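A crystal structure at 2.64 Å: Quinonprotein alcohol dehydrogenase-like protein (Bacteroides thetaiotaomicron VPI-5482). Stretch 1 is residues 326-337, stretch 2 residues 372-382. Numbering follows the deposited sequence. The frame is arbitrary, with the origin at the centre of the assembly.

Stretch 1, residues 326-337: SPTIGMVASETE
Stretch 2 372-382: SITAPLQLNQQ

Two extended segments can be held in register by very few hydrogen bonds when side chains supply the rest, and residues 326-337 and 372-382 of this chain illustrate the point. They run in the same direction: Gly330 lies beside Pro376, with 4.1 Å between their CA atoms, Met331 CA is 5.7 Å from Leu377 CA, and Glu335 CA is 6.3 Å from Gln381 CA. Residues 332-333 are strand, with phi/psi of -148/135 at Val332 and -105/145 at Ala333; Leu379, also in a strand, has -131/139. Gly330 (-67/150) and Pro376 (-62/149) are extended too, whereas Glu335 (-90/-16) and Gln381 (-76/-4) turn the chain.

A single backbone hydrogen bond joins the stretches, from Leu377 N to Gly330 O (2.9 Å, 164°). Proline has no amide hydrogen, so Pro376 N, 3.3 Å from Thr328 O, cannot add another. The absence of a side chain at Gly330 permits close approach: its N lies 3.5 Å from Pro376 CA, and an ideal CB would sit a tight 3.2 Å from Pro376 CB.

Further along, a side chain takes over the backbone's role. Gln381 (chi1 m, chi2 m) points toward the first stretch and uses both ends of its amide: NE2 donates to Ala333 O (3.0 Å), while OE1 accepts from Glu335 N (2.8 Å). One carboxamide thus bonds to two backbone groups, one on each side of Ser334 in sequence.

Between these polar anchors the packing is apolar. Val332 (chi1 p) points toward its partner, placing CG1 3.7 Å from Leu377 CB and CG2 3.7 Å from Leu379 CB. Leu377 is m,t and Leu379 t,p. Before the first anchor, Ile329 (chi1 m) brings CG2 to 3.9 Å from Ile373 CG2. Within the first stretch, Ser334 OG (chi1 t) accepts from Glu337 N at 2.9 Å, bracing the turn beside Gln381.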

# COMPACT_ATOMS: atom_id res chain seq x y z
N SER A 326 -8.06 -4.21 14.70
CA SER A 326 -7.66 -2.81 14.77
C SER A 326 -6.16 -2.70 14.47
O SER A 326 -5.39 -3.54 14.93
CB SER A 326 -8.02 -2.21 16.13
OG SER A 326 -7.58 -3.03 17.19
N PRO A 327 -5.74 -1.76 13.58
CA PRO A 327 -4.32 -1.72 13.20
C PRO A 327 -3.42 -1.25 14.35
O PRO A 327 -3.89 -0.87 15.42
CB PRO A 327 -4.27 -0.74 12.02
CG PRO A 327 -5.53 -0.01 12.05
CD PRO A 327 -6.53 -0.74 12.88
N THR A 328 -2.10 -1.39 14.13
CA THR A 328 -1.07 -0.99 15.08
C THR A 328 -0.90 0.51 14.93
O THR A 328 -0.72 1.00 13.81
CB THR A 328 0.21 -1.78 14.83
OG1 THR A 328 -0.06 -3.17 14.96
CG2 THR A 328 1.35 -1.37 15.72
N ILE A 329 -1.00 1.24 16.05
CA ILE A 329 -0.79 2.68 15.96
C ILE A 329 0.72 2.82 16.15
O ILE A 329 1.20 3.23 17.21
CB ILE A 329 -1.68 3.54 16.89
CG1 ILE A 329 -3.18 3.08 16.87
CG2 ILE A 329 -1.54 5.01 16.54
N GLY A 330 1.44 2.38 15.11
CA GLY A 330 2.89 2.28 15.05
C GLY A 330 3.69 3.55 15.08
O GLY A 330 3.24 4.60 14.62
N MSE A 331 4.91 3.42 15.64
CA MSE A 331 5.95 4.46 15.75
C MSE A 331 6.62 4.63 14.45
O MSE A 331 6.44 3.80 13.58
CB MSE A 331 7.02 4.09 16.82
CG MSE A 331 6.47 3.76 18.20
SE MSE A 331 7.90 3.25 19.37
CE MSE A 331 8.53 1.63 18.48
N VAL A 332 7.45 5.64 14.30
CA VAL A 332 8.21 5.79 13.08
C VAL A 332 9.53 6.44 13.47
O VAL A 332 9.57 7.36 14.28
CB VAL A 332 7.46 6.54 11.93
CG1 VAL A 332 7.21 8.01 12.25
CG2 VAL A 332 8.20 6.38 10.60
N ALA A 333 10.63 5.89 12.92
CA ALA A 333 11.98 6.37 13.15
C ALA A 333 12.52 7.13 11.95
O ALA A 333 12.22 6.81 10.80
CB ALA A 333 12.89 5.19 13.46
N SER A 334 13.31 8.14 12.23
CA SER A 334 14.02 8.94 11.25
C SER A 334 15.31 8.23 10.86
O SER A 334 15.97 7.65 11.72
CB SER A 334 14.30 10.33 11.81
OG SER A 334 15.07 11.08 10.89
N GLU A 335 15.65 8.28 9.56
CA GLU A 335 16.89 7.69 9.03
C GLU A 335 18.02 8.70 9.06
O GLU A 335 19.18 8.31 8.94
CB GLU A 335 16.68 7.19 7.59
CG GLU A 335 15.79 5.97 7.47
CD GLU A 335 15.44 5.52 6.06
OE1 GLU A 335 15.81 6.21 5.07
OE2 GLU A 335 14.70 4.52 5.94
N THR A 336 17.69 9.99 9.23
CA THR A 336 18.64 11.10 9.18
C THR A 336 18.82 11.80 10.54
O THR A 336 19.81 12.51 10.71
CB THR A 336 18.16 12.13 8.14
OG1 THR A 336 16.89 12.67 8.53
CG2 THR A 336 18.07 11.55 6.74
N GLU A 337 17.88 11.61 11.49
CA GLU A 337 17.97 12.22 12.82
C GLU A 337 17.71 11.17 13.90
O GLU A 337 17.03 10.19 13.64
CB GLU A 337 17.01 13.41 12.96
CG GLU A 337 17.44 14.61 12.12
CD GLU A 337 16.64 15.89 12.17
OE1 GLU A 337 15.87 16.10 13.13
OE2 GLU A 337 16.84 16.73 11.26
N SER A 372 -8.81 11.14 17.26
CA SER A 372 -7.82 10.13 17.62
C SER A 372 -7.02 9.72 16.39
O SER A 372 -7.49 9.91 15.26
CB SER A 372 -8.50 8.92 18.27
OG SER A 372 -9.47 8.35 17.42
N ILE A 373 -5.78 9.22 16.61
CA ILE A 373 -4.86 8.75 15.57
C ILE A 373 -5.17 7.28 15.41
O ILE A 373 -5.08 6.51 16.37
CB ILE A 373 -3.39 9.09 15.93
CG1 ILE A 373 -3.25 10.64 16.01
CG2 ILE A 373 -2.40 8.47 14.91
CD1 ILE A 373 -2.00 11.17 16.53
N THR A 374 -5.62 6.90 14.21
CA THR A 374 -6.18 5.57 13.93
C THR A 374 -5.38 4.73 12.91
O THR A 374 -5.91 3.75 12.39
CB THR A 374 -7.60 5.76 13.39
OG1 THR A 374 -7.55 6.64 12.25
CG2 THR A 374 -8.57 6.33 14.46
N ALA A 375 -4.11 5.06 12.68
CA ALA A 375 -3.25 4.31 11.78
C ALA A 375 -1.81 4.50 12.17
O ALA A 375 -1.54 5.48 12.89
CB ALA A 375 -3.46 4.74 10.34
N PRO A 376 -0.85 3.62 11.76
CA PRO A 376 0.55 3.86 12.12
C PRO A 376 1.09 5.16 11.54
O PRO A 376 0.65 5.58 10.47
CB PRO A 376 1.28 2.65 11.53
CG PRO A 376 0.42 2.15 10.50
CD PRO A 376 -0.98 2.40 10.93
N LEU A 377 2.04 5.80 12.25
CA LEU A 377 2.70 6.99 11.74
C LEU A 377 3.58 6.66 10.56
O LEU A 377 4.14 5.55 10.50
CB LEU A 377 3.55 7.66 12.83
CG LEU A 377 2.87 8.20 14.09
CD1 LEU A 377 3.91 8.60 15.12
CD2 LEU A 377 1.94 9.37 13.76
N GLN A 378 3.74 7.60 9.63
CA GLN A 378 4.65 7.44 8.50
C GLN A 378 5.51 8.71 8.41
O GLN A 378 5.09 9.80 8.79
CB GLN A 378 3.93 7.13 7.18
CG GLN A 378 4.82 6.89 5.96
CD GLN A 378 5.73 5.70 6.09
OE1 GLN A 378 6.69 5.72 6.84
NE2 GLN A 378 5.55 4.70 5.24
N LEU A 379 6.73 8.53 7.94
CA LEU A 379 7.64 9.64 7.79
C LEU A 379 8.24 9.61 6.43
O LEU A 379 8.60 8.54 5.92
CB LEU A 379 8.74 9.60 8.86
CG LEU A 379 9.59 10.87 9.04
CD1 LEU A 379 8.82 11.92 9.82
CD2 LEU A 379 10.83 10.56 9.83
N ASN A 380 8.35 10.79 5.83
CA ASN A 380 9.05 11.01 4.58
C ASN A 380 10.52 11.22 4.93
O ASN A 380 10.83 12.24 5.55
CB ASN A 380 8.43 12.16 3.81
CG ASN A 380 9.03 12.38 2.46
OD1 ASN A 380 10.24 12.35 2.26
ND2 ASN A 380 8.19 12.66 1.49
N GLN A 381 11.40 10.28 4.57
CA GLN A 381 12.80 10.32 4.96
C GLN A 381 13.64 11.34 4.13
O GLN A 381 14.79 11.56 4.47
CB GLN A 381 13.43 8.92 4.82
CG GLN A 381 12.76 7.85 5.69
CD GLN A 381 12.80 8.07 7.19
OE1 GLN A 381 13.61 8.85 7.73
NE2 GLN A 381 11.98 7.31 7.90
N GLN A 382 13.07 12.02 3.13
CA GLN A 382 13.82 13.02 2.35
C GLN A 382 13.53 14.44 2.84
O GLN A 382 14.44 15.27 2.84
CB GLN A 382 13.48 12.91 0.85
CG GLN A 382 14.00 11.60 0.23
CD GLN A 382 13.48 11.26 -1.15
OE1 GLN A 382 12.37 11.66 -1.54
NE2 GLN A 382 14.20 10.40 -1.86